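Local coordinates for B-agarase (Saccharophagus degradans, PDB 4BQ2), which hydrolyses agarose as a family 50 exo-beta-agarase, a glycoside hydrolase that probably releases its products from the chain end, at residues 405-408 with 409-412; 678-681 with 682-686; 739-742 with 743-747. All blocks are in the same frame, centred on the assembly; numbering follows the deposited sequence.

The three contacts lie in series along the chain and meet in space, their centres 14 to 18 Å apart. Contact 1 closes helix 394-410, contact 2 is the middle of helix 673-688, and contact 3 starts the short helix 742-746. Phe412 of contact 1 packs on Tyr680 of contact 2, where Phe412 CE1 lies 3.4 Å from Tyr680 OH. Contacts 1 and 3, about 16 Å apart between centres, are joined by a probable hydrogen bond from Asn739 ND2 to Trp410 O (2.9 Å). A similar one, Gln685 NE2 to Glu745 OE1 (3.0 Å), ties contact 2 to contact 3. None of their residues belongs to the calcium site, whose ligands include Asp7 and Asp185.

Contact 1: residues 405-408 with 409-412; sequences DRML and NWGF
Arg406 lays its aliphatic chain along one face of the Trp410 indole. CB sits over the six-membered ring, 3.6 Å from CZ2 and offset toward the rim, in a CH-pi contact, and the extended CG and CD follow in the same direction. The guanidinium and ring planes are 21° apart, the two groups lying side by side and pointing the same way. The Trp410 ring is brought here by its first torsion (chi1 -62°), which sets CG beside the backbone N and sends the indole back along the helix. The ring also covers Arg406 O, which lies 3.0 Å from Trp410 CG and accepts a hydrogen bond from the backbone N of Trp410 at 2.7 Å.

Met407 leaves the helix on another side and divides its thioether between two aromatic residues. Its SD is 3.8 Å from Phe412 CD2, its bent chain brings CE to 3.9 Å from Trp410 CZ3, and in both Met-aromatic contacts the sulfur approaches obliquely. Trp410 CE3 meets the edge of the Phe412 ring, in plane.

Farther out, the guanidinium of Arg406 is held by the surrounding protein. It forms salt bridges to Glu232 and Asp725 and also bonds Tyr701 OH, which probably compensates its buried charge, and the chain runs extended beside the tryptophan. Helix 729-739 packs against Trp410 and Phe412, and Leu286 of strand 280-287 touches both Met407 and Phe412.

The backbone turns out of the helix at Gly411, whose phi is 89°. Phe412 N bonds back to Met407 O at 2.9 Å, and a weaker bond joins Gly411 N to Leu408 O at 3.3 Å. These two bonds and the positive phi of Gly411 make a Schellman motif, the classic C-terminal end of a helix, here finishing helix 394-410.

Contact 2: residues 678-681 with 682-686; sequences EMYK and DYMQS
Met684 N donates to Tyr680 O at 2.9 Å, one of four successive i to i+4 bonds that tie 678-681 to 682-686. On the outer surface, Lys681 NZ forms a salt bridge with Glu678 OE2 (3.1 Å), approaching from above the carboxylate plane; the bend of the lysine chain at chi3 curls it back toward the glutamate. A water lies between Glu678 OE1 (2.7 Å) and Asp682 OD1 (3.1 Å), within bonding distance of each, and may soften the repulsion between the two carboxylates. The other oxygen of Asp682, OD2, is engaged by His178. A second water joins Lys681 O to Gln685 OE1, while Gln685 NE2 reaches Asp689.

The inner side is apolar. Met684 CG rests over one face of the Tyr680 ring, 3.8 Å from CE1 and displaced toward the rim, with SD beyond it in an oblique Met-aromatic contact. The two side chains run alongside each other toward helix 729-739, where both touch Val738. Tyr683 takes another direction, stacking on Phe653 and bonding Ser628 O. This is an amphipathic helix, with charged groups and waters on one flank and the Tyr680-Met684 Met-aromatic pair, i to i+4, on the other.

Contact 3: residues 739-742 with 743-747; sequences NAKI and YTERL
Ile742 packs against neighbouring Tyr743. Ile742 CG1 lies over one face of the phenol ring, offset toward the rim and 3.9 Å from Tyr743 CD2, while Ile742 CD1 lies 4.0 Å from Tyr743 CE2. This follows from the isoleucine chi1 of 51°, which sets CG1 between the backbone N and the carbonyl carbon. The pair is buried: Ile742 also touches Phe282 and Ile688, and Tyr743 OH is held by Gly248 O and Phe282 N. Arg746 CG presses on Ile742 O (3.0 Å), and the guanidinium is gripped by the carbonyls of Ile688, Asn690 and Trp271.

Around Lys741, Thr744 and Glu745 the contact is looser and faces solvent, with Thr744 exposed. Lys741 CG lies 3.8 Å from Glu745 CG, but Lys741 NZ and Glu745 OE1 stay 5.0 Å apart; Glu745 OE1 is hydrogen-bonded by Gln685 NE2, and Lys741 NZ has a weak bond to Gln685 OE1. Thr744 OG1 makes a weak bond to Lys741 O, and a water joins Ala740 O to Thr744 N.

Lys741 occupies the N-cap position, and its carbonyl accepts Glu745 N at 3.0 Å in the first i to i+4 bond. This helix start brings the last modelled helix onto strand 280-287.

Contact 1: residues 405-408 with 409-412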
ATOM      1  N   ASP A 405     -20.012  14.106   7.560  1.00 15.62           N
ATOM      2  CA  ASP A 405     -20.237  15.476   7.043  1.00 16.62           C
ATOM      3  C   ASP A 405     -19.118  15.890   6.079  1.00 16.54           C
ATOM      4  O   ASP A 405     -19.389  16.528   5.070  1.00 16.14           O
ATOM      5  CB  ASP A 405     -20.322  16.499   8.188  1.00 16.50           C
ATOM      6  CG  ASP A 405     -21.665  16.438   8.945  1.00 20.13           C
ATOM      7  OD1 ASP A 405     -22.619  15.699   8.516  1.00 18.12           O
ATOM      8  OD2 ASP A 405     -21.774  17.132   9.972  1.00 20.00           O
ATOM      9  N   ARG A 406     -17.866  15.547   6.412  1.00 16.00           N
ATOM     10  CA  ARG A 406     -16.738  15.834   5.508  1.00 15.31           C
ATOM     11  C   ARG A 406     -16.942  15.088   4.198  1.00 15.59           C
ATOM     12  O   ARG A 406     -16.838  15.673   3.145  1.00 15.59           O
ATOM     13  CB  ARG A 406     -15.417  15.347   6.101  1.00 14.86           C
ATOM     14  CG  ARG A 406     -14.900  16.217   7.241  1.00 14.30           C
ATOM     15  CD  ARG A 406     -13.840  15.479   8.038  1.00 14.09           C
ATOM     16  NE  ARG A 406     -12.991  16.421   8.788  1.00 13.77           N
ATOM     17  CZ  ARG A 406     -12.086  16.065   9.688  1.00 15.12           C
ATOM     18  NH1 ARG A 406     -11.851  14.764   9.972  1.00 14.34           N
ATOM     19  NH2 ARG A 406     -11.410  17.026  10.308  1.00 13.97           N
ATOM     20  N   MET A 407     -17.162  13.778   4.271  1.00 15.66           N
ATOM     21  CA  MET A 407     -17.269  12.967   3.030  1.00 16.17           C
ATOM     22  C   MET A 407     -18.305  13.555   2.081  1.00 16.23           C
ATOM     23  O   MET A 407     -18.045  13.722   0.879  1.00 16.13           O
ATOM     24  CB  MET A 407     -17.600  11.510   3.350  1.00 16.73           C
ATOM     25  CG  MET A 407     -16.511  10.803   4.163  1.00 16.62           C
ATOM     26  SD  MET A 407     -14.844  11.002   3.500  1.00 18.46           S
ATOM     27  CE  MET A 407     -13.877  11.121   5.014  1.00 19.50           C
ATOM     28  N   LEU A 408     -19.474  13.878   2.631  1.00 16.15           N
ATOM     29  CA  LEU A 408     -20.551  14.533   1.861  1.00 15.57           C
ATOM     30  C   LEU A 408     -20.168  15.914   1.322  1.00 16.55           C
ATOM     31  O   LEU A 408     -20.447  16.242   0.152  1.00 15.85           O
ATOM     32  CB  LEU A 408     -21.854  14.605   2.685  1.00 16.05           C
ATOM     33  CG  LEU A 408     -22.448  13.252   3.055  1.00 15.30           C
ATOM     34  CD1 LEU A 408     -23.619  13.479   3.993  1.00 15.65           C
ATOM     35  CD2 LEU A 408     -22.877  12.507   1.791  1.00 15.65           C
ATOM     36  N   ASN A 409     -19.522  16.733   2.140  1.00 15.54           N
ATOM     37  CA  ASN A 409     -19.046  18.027   1.631  1.00 16.27           C
ATOM     38  C   ASN A 409     -18.010  17.857   0.524  1.00 14.64           C
ATOM     39  O   ASN A 409     -18.001  18.595  -0.477  1.00 14.06           O
ATOM     40  CB  ASN A 409     -18.481  18.914   2.775  1.00 16.19           C
ATOM     41  CG  ASN A 409     -17.992  20.276   2.268  1.00 17.53           C
ATOM     42  OD1 ASN A 409     -16.812  20.455   1.974  1.00 17.71           O
ATOM     43  ND2 ASN A 409     -18.922  21.218   2.096  1.00 17.88           N
ATOM     44  N   TRP A 410     -17.149  16.855   0.692  1.00 13.60           N
ATOM     45  CA  TRP A 410     -16.016  16.664  -0.214  1.00 14.20           C
ATOM     46  C   TRP A 410     -16.454  15.932  -1.468  1.00 15.29           C
ATOM     47  O   TRP A 410     -15.670  15.778  -2.408  1.00 16.39           O
ATOM     48  CB  TRP A 410     -14.919  15.849   0.494  1.00 14.39           C
ATOM     49  CG  TRP A 410     -14.332  16.521   1.716  1.00 14.42           C
ATOM     50  CD1 TRP A 410     -14.501  17.826   2.120  1.00 14.43           C
ATOM     51  CD2 TRP A 410     -13.456  15.910   2.639  1.00 14.75           C
ATOM     52  NE1 TRP A 410     -13.778  18.050   3.273  1.00 15.35           N
ATOM     53  CE2 TRP A 410     -13.126  16.881   3.612  1.00 15.24           C
ATOM     54  CE3 TRP A 410     -12.908  14.617   2.746  1.00 14.14           C
ATOM     55  CZ2 TRP A 410     -12.294  16.597   4.691  1.00 14.84           C
ATOM     56  CZ3 TRP A 410     -12.074  14.328   3.834  1.00 15.41           C
ATOM     57  CH2 TRP A 410     -11.744  15.334   4.767  1.00 15.56           C
ATOM     58  N   GLY A 411     -17.708  15.475  -1.457  1.00 16.68           N
ATOM     59  CA  GLY A 411     -18.362  14.914  -2.651  1.00 15.94           C
ATOM     60  C   GLY A 411     -18.176  13.417  -2.849  1.00 15.73           C
ATOM     61  O   GLY A 411     -18.571  12.864  -3.887  1.00 15.85           O
ATOM     62  N   PHE A 412     -17.610  12.749  -1.854  1.00 15.83           N
ATOM     63  CA  PHE A 412     -17.375  11.317  -1.972  1.00 15.38           C
ATOM     64  C   PHE A 412     -18.676  10.574  -1.912  1.00 15.10           C
ATOM     65  O   PHE A 412     -19.574  10.961  -1.153  1.00 16.74           O
ATOM     66  CB  PHE A 412     -16.474  10.832  -0.870  1.00 15.24           C
ATOM     67  CG  PHE A 412     -15.034  11.186  -1.076  1.00 15.37           C
ATOM     68  CD1 PHE A 412     -14.356  10.726  -2.192  1.00 15.60           C
ATOM     69  CD2 PHE A 412     -14.357  11.984  -0.143  1.00 15.35           C
ATOM     70  CE1 PHE A 412     -13.003  11.027  -2.406  1.00 15.18           C
ATOM     71  CE2 PHE A 412     -13.008  12.282  -0.344  1.00 15.20           C
ATOM     72  CZ  PHE A 412     -12.341  11.819  -1.477  1.00 15.42           C
TER

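Contact 2: residues 678-681 with 682-686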
ATOM      1  N   GLU A 678      -2.722  17.883  -7.495  1.00 16.21           N
ATOM      2  CA  GLU A 678      -2.644  17.670  -8.957  1.00 18.03           C
ATOM      3  C   GLU A 678      -2.531  16.207  -9.380  1.00 16.59           C
ATOM      4  O   GLU A 678      -3.249  15.752 -10.266  1.00 16.56           O
ATOM      5  CB  GLU A 678      -1.482  18.482  -9.539  1.00 22.07           C
ATOM      6  CG  GLU A 678      -1.772  19.985  -9.482  1.00 27.54           C
ATOM      7  CD  GLU A 678      -3.003  20.384 -10.295  1.00 34.60           C
ATOM      8  OE1 GLU A 678      -3.233  19.782 -11.372  1.00 38.37           O
ATOM      9  OE2 GLU A 678      -3.761  21.300  -9.871  1.00 40.89           O
ATOM     10  N   MET A 679      -1.653  15.457  -8.721  1.00 16.06           N
ATOM     11  CA  MET A 679      -1.480  14.053  -9.032  1.00 16.31           C
ATOM     12  C   MET A 679      -2.743  13.237  -8.713  1.00 16.31           C
ATOM     13  O   MET A 679      -3.051  12.275  -9.423  1.00 16.51           O
ATOM     14  CB  MET A 679      -0.249  13.507  -8.332  1.00 16.44           C
ATOM     15  CG  MET A 679       1.048  14.171  -8.898  1.00 17.00           C
ATOM     16  SD  MET A 679       2.556  13.583  -8.110  1.00 17.79           S
ATOM     17  CE  MET A 679       2.568  11.823  -8.464  1.00 17.01           C
ATOM     18  N   TYR A 680      -3.469  13.621  -7.670  1.00 15.55           N
ATOM     19  CA  TYR A 680      -4.756  12.956  -7.355  1.00 16.24           C
ATOM     20  C   TYR A 680      -5.731  13.098  -8.525  1.00 16.88           C
ATOM     21  O   TYR A 680      -6.385  12.128  -8.950  1.00 16.10           O
ATOM     22  CB  TYR A 680      -5.384  13.567  -6.107  1.00 15.45           C
ATOM     23  CG  TYR A 680      -6.766  13.028  -5.762  1.00 16.79           C
ATOM     24  CD1 TYR A 680      -7.926  13.561  -6.323  1.00 15.81           C
ATOM     25  CD2 TYR A 680      -6.901  12.017  -4.811  1.00 16.42           C
ATOM     26  CE1 TYR A 680      -9.175  13.067  -5.979  1.00 15.81           C
ATOM     27  CE2 TYR A 680      -8.142  11.523  -4.448  1.00 15.63           C
ATOM     28  CZ  TYR A 680      -9.263  12.041  -5.044  1.00 16.68           C
ATOM     29  OH  TYR A 680     -10.479  11.544  -4.650  1.00 16.65           O
ATOM     30  N   LYS A 681      -5.854  14.319  -9.017  1.00 17.36           N
ATOM     31  CA  LYS A 681      -6.714  14.607 -10.153  1.00 18.21           C
ATOM     32  C   LYS A 681      -6.341  13.819 -11.416  1.00 18.92           C
ATOM     33  O   LYS A 681      -7.225  13.325 -12.138  1.00 18.43           O
ATOM     34  CB  LYS A 681      -6.761  16.115 -10.401  1.00 16.77           C
ATOM     35  CG  LYS A 681      -7.557  16.851  -9.310  1.00 16.62           C
ATOM     36  CD  LYS A 681      -7.744  18.324  -9.619  1.00 16.74           C
ATOM     37  CE  LYS A 681      -6.429  19.089  -9.645  1.00 18.06           C
ATOM     38  NZ  LYS A 681      -6.766  20.517  -9.559  1.00 17.49           N
ATOM     39  N   ASP A 682      -5.043  13.653 -11.644  1.00 18.22           N
ATOM     40  CA  ASP A 682      -4.563  12.864 -12.784  1.00 19.76           C
ATOM     41  C   ASP A 682      -4.901  11.397 -12.638  1.00 19.37           C
ATOM     42  O   ASP A 682      -5.357  10.759 -13.602  1.00 17.61           O
ATOM     43  CB  ASP A 682      -3.041  12.950 -12.960  1.00 19.91           C
ATOM     44  CG  ASP A 682      -2.547  14.322 -13.462  1.00 21.96           C
ATOM     45  OD1 ASP A 682      -3.307  15.186 -13.952  1.00 21.54           O
ATOM     46  OD2 ASP A 682      -1.334  14.529 -13.333  1.00 25.17           O
ATOM     47  N   TYR A 683      -4.657  10.849 -11.444  1.00 16.31           N
ATOM     48  CA  TYR A 683      -5.015   9.481 -11.200  1.00 16.21           C
ATOM     49  C   TYR A 683      -6.508   9.232 -11.420  1.00 15.39           C
ATOM     50  O   TYR A 683      -6.892   8.299 -12.132  1.00 15.11           O
ATOM     51  CB  TYR A 683      -4.649   9.054  -9.766  1.00 14.09           C
ATOM     52  CG  TYR A 683      -4.745   7.571  -9.541  1.00 14.31           C
ATOM     53  CD1 TYR A 683      -5.998   6.935  -9.309  1.00 14.07           C
ATOM     54  CD2 TYR A 683      -3.604   6.789  -9.526  1.00 13.59           C
ATOM     55  CE1 TYR A 683      -6.074   5.551  -9.106  1.00 13.77           C
ATOM     56  CE2 TYR A 683      -3.678   5.432  -9.303  1.00 13.92           C
ATOM     57  CZ  TYR A 683      -4.927   4.811  -9.112  1.00 14.36           C
ATOM     58  OH  TYR A 683      -4.994   3.438  -8.868  1.00 15.39           O
ATOM     59  N   MET A 684      -7.349  10.010 -10.739  1.00 16.96           N
ATOM     60  CA  MET A 684      -8.795   9.848 -10.889  1.00 16.96           C
ATOM     61  C   MET A 684      -9.303  10.059 -12.326  1.00 18.39           C
ATOM     62  O   MET A 684     -10.239   9.367 -12.759  1.00 18.13           O
ATOM     63  CB  MET A 684      -9.540  10.748  -9.905  1.00 17.38           C
ATOM     64  CG  MET A 684      -9.460  10.257  -8.452  1.00 17.44           C
ATOM     65  SD  MET A 684      -9.995   8.553  -8.162  1.00 18.37           S
ATOM     66  CE  MET A 684     -11.718   8.664  -8.674  1.00 18.03           C
ATOM     67  N   GLN A 685      -8.692  10.980 -13.075  1.00 18.25           N
ATOM     68  CA  GLN A 685      -9.048  11.142 -14.498  1.00 19.40           C
ATOM     69  C   GLN A 685      -8.834   9.855 -15.244  1.00 18.08           C
ATOM     70  O   GLN A 685      -9.636   9.488 -16.115  1.00 17.48           O
ATOM     71  CB  GLN A 685      -8.248  12.251 -15.212  1.00 20.06           C
ATOM     72  CG  GLN A 685      -8.821  12.632 -16.596  1.00 22.75           C
ATOM     73  CD  GLN A 685     -10.238  13.174 -16.483  1.00 23.38           C
ATOM     74  OE1 GLN A 685     -10.511  13.995 -15.624  1.00 26.69           O
ATOM     75  NE2 GLN A 685     -11.154  12.671 -17.291  1.00 23.93           N
ATOM     76  N   SER A 686      -7.729   9.182 -14.927  1.00 18.40           N
ATOM     77  CA  SER A 686      -7.388   7.915 -15.541  1.00 20.07           C
ATOM     78  C   SER A 686      -8.448   6.832 -15.233  1.00 19.26           C
ATOM     79  O   SER A 686      -8.801   6.003 -16.105  1.00 17.71           O
ATOM     80  CB  SER A 686      -6.005   7.475 -15.020  1.00 22.75           C
ATOM     81  OG  SER A 686      -5.493   6.430 -15.793  1.00 26.87           O
TER
HETATM   82  O   HOH W   1      -4.479  17.737 -12.550  1.00 37.56           O
HETATM   83  O   HOH W   2      -9.509  14.903 -12.769  1.00 21.79           O

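Contact 3: residues 739-742 with 743-747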
ATOM      1  N   ASN A 739     -14.935  14.848  -7.781  1.00 16.86           N
ATOM      2  CA  ASN A 739     -16.263  14.381  -7.406  1.00 19.10           C
ATOM      3  C   ASN A 739     -17.395  15.197  -8.047  1.00 21.20           C
ATOM      4  O   ASN A 739     -18.498  14.680  -8.273  1.00 20.71           O
ATOM      5  CB  ASN A 739     -16.409  14.370  -5.879  1.00 17.72           C
ATOM      6  CG  ASN A 739     -15.647  13.226  -5.223  1.00 17.24           C
ATOM      7  OD1 ASN A 739     -15.350  12.214  -5.868  1.00 16.70           O
ATOM      8  ND2 ASN A 739     -15.310  13.394  -3.933  1.00 17.27           N
ATOM      9  N   ALA A 740     -17.135  16.465  -8.341  1.00 22.94           N
ATOM     10  CA  ALA A 740     -18.163  17.286  -8.991  1.00 25.06           C
ATOM     11  C   ALA A 740     -18.382  16.878 -10.453  1.00 27.54           C
ATOM     12  O   ALA A 740     -19.401  17.245 -11.046  1.00 29.22           O
ATOM     13  CB  ALA A 740     -17.879  18.786  -8.841  1.00 26.48           C
ATOM     14  N   LYS A 741     -17.467  16.079 -11.012  1.00 25.99           N
ATOM     15  CA  LYS A 741     -17.534  15.706 -12.416  1.00 27.58           C
ATOM     16  C   LYS A 741     -17.548  14.201 -12.734  1.00 27.07           C
ATOM     17  O   LYS A 741     -17.622  13.830 -13.908  1.00 29.29           O
ATOM     18  CB  LYS A 741     -16.394  16.398 -13.177  1.00 29.47           C
ATOM     19  CG  LYS A 741     -15.044  15.699 -13.083  1.00 31.41           C
ATOM     20  CD  LYS A 741     -13.979  16.662 -13.604  1.00 33.33           C
ATOM     21  CE  LYS A 741     -12.821  15.912 -14.219  1.00 35.66           C
ATOM     22  NZ  LYS A 741     -11.706  16.839 -14.566  1.00 39.58           N
ATOM     23  N   ILE A 742     -17.477  13.328 -11.719  1.00 22.32           N
ATOM     24  CA  ILE A 742     -17.469  11.900 -11.980  1.00 22.67           C
ATOM     25  C   ILE A 742     -18.665  11.474 -12.870  1.00 23.42           C
ATOM     26  O   ILE A 742     -18.507  10.637 -13.740  1.00 24.23           O
ATOM     27  CB  ILE A 742     -17.429  11.005 -10.690  1.00 21.15           C
ATOM     28  CG1 ILE A 742     -18.521  11.393  -9.681  1.00 19.29           C
ATOM     29  CG2 ILE A 742     -16.030  10.991 -10.062  1.00 20.12           C
ATOM     30  CD1 ILE A 742     -18.540  10.547  -8.406  1.00 20.80           C
ATOM     31  N   TYR A 743     -19.835  12.063 -12.669  1.00 22.41           N
ATOM     32  CA  TYR A 743     -21.021  11.551 -13.392  1.00 22.05           C
ATOM     33  C   TYR A 743     -21.180  12.146 -14.796  1.00 23.53           C
ATOM     34  O   TYR A 743     -21.472  11.404 -15.760  1.00 23.11           O
ATOM     35  CB  TYR A 743     -22.291  11.765 -12.568  1.00 20.20           C
ATOM     36  CG  TYR A 743     -22.383  10.848 -11.347  1.00 19.62           C
ATOM     37  CD1 TYR A 743     -22.477   9.464 -11.502  1.00 18.21           C
ATOM     38  CD2 TYR A 743     -22.403  11.375 -10.050  1.00 18.03           C
ATOM     39  CE1 TYR A 743     -22.580   8.612 -10.398  1.00 17.07           C
ATOM     40  CE2 TYR A 743     -22.504  10.541  -8.945  1.00 18.81           C
ATOM     41  CZ  TYR A 743     -22.580   9.160  -9.125  1.00 17.70           C
ATOM     42  OH  TYR A 743     -22.688   8.367  -8.034  1.00 16.35           O
ATOM     43  N   THR A 744     -21.006  13.462 -14.898  1.00 21.77           N
ATOM     44  CA  THR A 744     -21.004  14.146 -16.195  1.00 25.32           C
ATOM     45  C   THR A 744     -19.943  13.566 -17.123  1.00 26.13           C
ATOM     46  O   THR A 744     -20.234  13.291 -18.289  1.00 25.60           O
ATOM     47  CB  THR A 744     -20.846  15.665 -16.051  1.00 25.97           C
ATOM     48  OG1 THR A 744     -19.703  15.934 -15.239  1.00 29.49           O
ATOM     49  CG2 THR A 744     -22.051  16.246 -15.362  1.00 26.24           C
ATOM     50  N   GLU A 745     -18.734  13.322 -16.612  1.00 26.75           N
ATOM     51  CA  GLU A 745     -17.730  12.583 -17.391  1.00 30.05           C
ATOM     52  C   GLU A 745     -18.203  11.212 -17.872  1.00 33.58           C
ATOM     53  O   GLU A 745     -18.181  10.941 -19.063  1.00 34.45           O
ATOM     54  CB  GLU A 745     -16.420  12.413 -16.624  1.00 33.14           C
ATOM     55  CG  GLU A 745     -15.734  13.711 -16.250  1.00 34.11           C
ATOM     56  CD  GLU A 745     -14.914  14.300 -17.375  1.00 37.65           C
ATOM     57  OE1 GLU A 745     -13.900  13.687 -17.767  1.00 36.37           O
ATOM     58  OE2 GLU A 745     -15.272  15.395 -17.840  1.00 37.86           O
ATOM     59  N   ARG A 746     -18.622  10.343 -16.956  1.00 34.82           N
ATOM     60  CA  ARG A 746     -18.923   8.955 -17.315  1.00 36.30           C
ATOM     61  C   ARG A 746     -20.148   8.877 -18.210  1.00 36.17           C
ATOM     62  O   ARG A 746     -20.238   8.040 -19.104  1.00 38.89           O
ATOM     63  CB  ARG A 746     -19.241   8.112 -16.062  1.00 34.96           C
ATOM     64  CG  ARG A 746     -18.134   7.938 -15.043  1.00 35.28           C
ATOM     65  CD  ARG A 746     -17.017   7.054 -15.535  1.00 33.06           C
ATOM     66  NE  ARG A 746     -17.396   5.651 -15.709  1.00 29.66           N
ATOM     67  CZ  ARG A 746     -16.509   4.692 -15.940  1.00 26.87           C
ATOM     68  NH1 ARG A 746     -15.211   4.986 -16.008  1.00 23.65           N
ATOM     69  NH2 ARG A 746     -16.905   3.437 -16.117  1.00 27.93           N
ATOM     70  N   LEU A 747     -21.127   9.713 -17.922  1.00 33.83           N
ATOM     71  CA  LEU A 747     -22.404   9.575 -18.580  1.00 35.74           C
ATOM     72  C   LEU A 747     -22.507  10.626 -19.678  1.00 35.43           C
ATOM     73  O   LEU A 747     -23.267  10.441 -20.617  1.00 36.18           O
ATOM     74  CB  LEU A 747     -23.559   9.652 -17.565  1.00 31.22           C
ATOM     75  CG  LEU A 747     -23.454   8.732 -16.325  1.00 32.84           C
ATOM     76  CD1 LEU A 747     -24.414   9.150 -15.202  1.00 30.30           C
ATOM     77  CD2 LEU A 747     -23.588   7.247 -16.654  1.00 29.77           C
TER
HETATM   78  O   HOH W   3     -20.916  14.712 -12.035  1.00 29.98           O